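Local atomic coordinates of PH1570-like domain-containing protein (PDB entry 2HQ4), a protein that is of unknown function but belongs to the Ph1570 family and folds as an antiparallel sheet packed with helices. Residues 17-21 / 66-70. Residues are numbered along the deposited sequence; the frame is centred on the assembly and turned at random.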
ATOM      1  N   GLU A  17       3.211  -6.800 -12.941  1.00 21.15           N
ATOM      2  CA  GLU A  17       1.904  -7.461 -12.976  1.00 22.27           C
ATOM      3  C   GLU A  17       1.042  -6.848 -11.898  1.00 22.75           C
ATOM      4  O   GLU A  17       1.476  -6.681 -10.767  1.00 21.87           O
ATOM      5  CB  GLU A  17       1.993  -8.955 -12.660  1.00 24.19           C
ATOM      6  CG  GLU A  17       3.000  -9.749 -13.419  1.00 29.28           C
ATOM      7  CD  GLU A  17       3.124 -11.149 -12.830  1.00 34.79           C
ATOM      8  OE1 GLU A  17       3.910 -11.369 -11.846  1.00 35.90           O
ATOM      9  OE2 GLU A  17       2.374 -12.002 -13.329  1.00 37.65           O
ATOM     10  N   VAL A  18      -0.209  -6.584 -12.246  1.00 22.79           N
ATOM     11  CA  VAL A  18      -1.165  -5.997 -11.341  1.00 22.63           C
ATOM     12  C   VAL A  18      -2.239  -7.076 -11.053  1.00 22.94           C
ATOM     13  O   VAL A  18      -2.632  -7.821 -11.946  1.00 21.92           O
ATOM     14  CB  VAL A  18      -1.768  -4.764 -11.990  1.00 22.59           C
ATOM     15  CG1 VAL A  18      -2.855  -4.196 -11.130  1.00 26.35           C
ATOM     16  CG2 VAL A  18      -0.669  -3.679 -12.195  1.00 24.30           C
ATOM     17  N   PHE A  19      -2.694  -7.149  -9.807  1.00 22.39           N
ATOM     18  CA  PHE A  19      -3.582  -8.226  -9.343  1.00 21.97           C
ATOM     19  C   PHE A  19      -4.800  -7.586  -8.717  1.00 21.88           C
ATOM     20  O   PHE A  19      -4.866  -6.344  -8.624  1.00 20.87           O
ATOM     21  CB  PHE A  19      -2.807  -9.112  -8.351  1.00 22.17           C
ATOM     22  CG  PHE A  19      -1.658  -9.811  -8.969  1.00 23.50           C
ATOM     23  CD1 PHE A  19      -0.388  -9.252  -8.962  1.00 22.48           C
ATOM     24  CD2 PHE A  19      -1.847 -11.031  -9.610  1.00 26.02           C
ATOM     25  CE1 PHE A  19       0.657  -9.906  -9.529  1.00 23.66           C
ATOM     26  CE2 PHE A  19      -0.803 -11.685 -10.211  1.00 25.30           C
ATOM     27  CZ  PHE A  19       0.470 -11.125 -10.169  1.00 25.34           C
ATOM     28  N   GLU A  20      -5.781  -8.376  -8.241  1.00 22.01           N
ATOM     29  CA  GLU A  20      -7.020  -7.754  -7.751  1.00 22.59           C
ATOM     30  C   GLU A  20      -6.743  -6.805  -6.577  1.00 20.54           C
ATOM     31  O   GLU A  20      -7.380  -5.725  -6.418  1.00 20.25           O
ATOM     32  CB  GLU A  20      -8.005  -8.822  -7.220  1.00 24.66           C
ATOM     33  CG  GLU A  20      -8.827  -9.541  -8.197  1.00 30.11           C
ATOM     34  CD  GLU A  20      -9.553  -8.631  -9.168  1.00 31.95           C
ATOM     35  OE1 GLU A  20     -10.359  -7.769  -8.764  1.00 33.89           O
ATOM     36  OE2 GLU A  20      -9.315  -8.834 -10.358  1.00 35.63           O
ATOM     37  N   ASN A  21      -5.829  -7.229  -5.713  1.00 18.16           N
ATOM     38  CA  ASN A  21      -5.569  -6.446  -4.488  1.00 17.11           C
ATOM     39  C   ASN A  21      -4.076  -6.208  -4.309  1.00 16.62           C
ATOM     40  O   ASN A  21      -3.585  -6.154  -3.172  1.00 15.08           O
ATOM     41  CB  ASN A  21      -6.132  -7.164  -3.223  1.00 16.06           C
ATOM     42  CG  ASN A  21      -5.335  -8.427  -2.872  1.00 16.83           C
ATOM     43  OD1 ASN A  21      -4.902  -9.190  -3.752  1.00 18.47           O
ATOM     44  ND2 ASN A  21      -5.124  -8.639  -1.593  1.00 14.11           N
ATOM     45  N   ALA A  66      -3.144  -0.186 -15.553  1.00 24.04           N
ATOM     46  CA  ALA A  66      -3.620  -0.647 -14.253  1.00 23.35           C
ATOM     47  C   ALA A  66      -4.998  -0.013 -13.991  1.00 23.81           C
ATOM     48  O   ALA A  66      -5.886  -0.682 -13.439  1.00 22.93           O
ATOM     49  CB  ALA A  66      -2.614  -0.245 -13.154  1.00 22.61           C
ATOM     50  N   LYS A  67      -5.170   1.253 -14.396  1.00 24.35           N
ATOM     51  CA  LYS A  67      -6.484   1.944 -14.272  1.00 26.55           C
ATOM     52  C   LYS A  67      -7.588   1.242 -15.076  1.00 28.23           C
ATOM     53  O   LYS A  67      -8.725   1.073 -14.594  1.00 28.00           O
ATOM     54  CB  LYS A  67      -6.404   3.415 -14.681  1.00 25.97           C
ATOM     55  CG  LYS A  67      -5.853   4.378 -13.603  1.00 25.58           C
ATOM     56  CD  LYS A  67      -6.035   5.842 -14.002  1.00 27.91           C
ATOM     57  CE  LYS A  67      -5.344   6.166 -15.310  1.00 26.79           C
ATOM     58  NZ  LYS A  67      -5.448   7.606 -15.725  1.00 28.12           N
ATOM     59  N   GLU A  68      -7.237   0.811 -16.280  1.00 30.03           N
ATOM     60  CA  GLU A  68      -8.142   0.053 -17.144  1.00 32.57           C
ATOM     61  C   GLU A  68      -8.484  -1.294 -16.485  1.00 31.42           C
ATOM     62  O   GLU A  68      -9.663  -1.660 -16.366  1.00 30.58           O
ATOM     63  CB  GLU A  68      -7.509  -0.120 -18.544  1.00 32.89           C
ATOM     64  CG  GLU A  68      -8.510  -0.160 -19.724  1.00 37.73           C
ATOM     65  CD  GLU A  68      -7.808  -0.134 -21.092  1.00 39.67           C
ATOM     66  OE1 GLU A  68      -6.601  -0.529 -21.170  1.00 47.28           O
ATOM     67  OE2 GLU A  68      -8.452   0.310 -22.095  1.00 47.35           O
ATOM     68  N   PHE A  69      -7.457  -2.005 -16.005  1.00 30.15           N
ATOM     69  CA  PHE A  69      -7.638  -3.262 -15.289  1.00 28.84           C
ATOM     70  C   PHE A  69      -8.581  -3.148 -14.076  1.00 28.91           C
ATOM     71  O   PHE A  69      -9.488  -3.987 -13.912  1.00 28.11           O
ATOM     72  CB  PHE A  69      -6.280  -3.837 -14.866  1.00 29.30           C
ATOM     73  CG  PHE A  69      -6.383  -5.131 -14.113  1.00 30.27           C
ATOM     74  CD1 PHE A  69      -6.814  -6.284 -14.751  1.00 30.05           C
ATOM     75  CD2 PHE A  69      -6.060  -5.190 -12.761  1.00 30.84           C
ATOM     76  CE1 PHE A  69      -6.913  -7.506 -14.064  1.00 33.65           C
ATOM     77  CE2 PHE A  69      -6.160  -6.382 -12.064  1.00 32.87           C
ATOM     78  CZ  PHE A  69      -6.582  -7.560 -12.725  1.00 32.10           C
ATOM     79  N   TRP A  70      -8.371  -2.125 -13.249  1.00 27.13           N
ATOM     80  CA  TRP A  70      -9.171  -1.943 -12.046  1.00 28.43           C
ATOM     81  C   TRP A  70     -10.467  -1.134 -12.263  1.00 29.14           C
ATOM     82  O   TRP A  70     -11.260  -0.977 -11.327  1.00 28.61           O
ATOM     83  CB  TRP A  70      -8.336  -1.273 -10.953  1.00 27.64           C
ATOM     84  CG  TRP A  70      -7.376  -2.210 -10.257  1.00 26.62           C
ATOM     85  CD1 TRP A  70      -7.556  -3.539  -9.989  1.00 27.84           C
ATOM     86  CD2 TRP A  70      -6.105  -1.863  -9.717  1.00 25.58           C
ATOM     87  NE1 TRP A  70      -6.461  -4.045  -9.314  1.00 26.78           N
ATOM     88  CE2 TRP A  70      -5.556  -3.034  -9.136  1.00 25.36           C
ATOM     89  CE3 TRP A  70      -5.370  -0.674  -9.670  1.00 26.75           C
ATOM     90  CZ2 TRP A  70      -4.304  -3.049  -8.505  1.00 27.11           C
ATOM     91  CZ3 TRP A  70      -4.106  -0.697  -9.041  1.00 28.62           C
ATOM     92  CH2 TRP A  70      -3.595  -1.886  -8.484  1.00 28.25           C
TER
HETATM   93  O   HOH W   1     -10.313  -5.721 -11.308  1.00 59.36           O
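Val18 is the apolar centre, with its CA-CB bond directed from strand 16-19 toward helix 61-70. Its CG1 sits over one face of the Trp70 indole, 3.2 Å from CZ2 of Trp70, a tight CH-pi approach, and the same methyl lies 3.7 Å from CD2 of Phe69. The other methyl, Val18 CG2, meets Ala66 CB at 4.1 Å, so one valine touches three residues within 66-70, where Trp70 N bonds to Ala66 O (2.9 Å). Leu43 and Leu44 of helix 40-55 also touch the Trp70 side chain.

One residue on, at Phe19, the side chain starts off away from the helix, but the carbonyl turns inward. Trp70 NE1 donates to Phe19 O at 2.9 Å, and Phe69 brings its ring edge to the same oxygen, with CE2 3.7 Å from Phe19 O. Outermost, Glu20 OE2 lies 3.8 Å from Phe69 CZ, while water 1 lies between Glu20 OE1 (3.3 Å) and Phe69 O (3.2 Å), both long contacts.

Residues 66-70 thus meet 17-21 mainly through hydrophobic contact, and the indole serves twice: its face covers Val18, while its NE1 satisfies the Phe19 carbonyl and gives the packing a directional hydrogen bond.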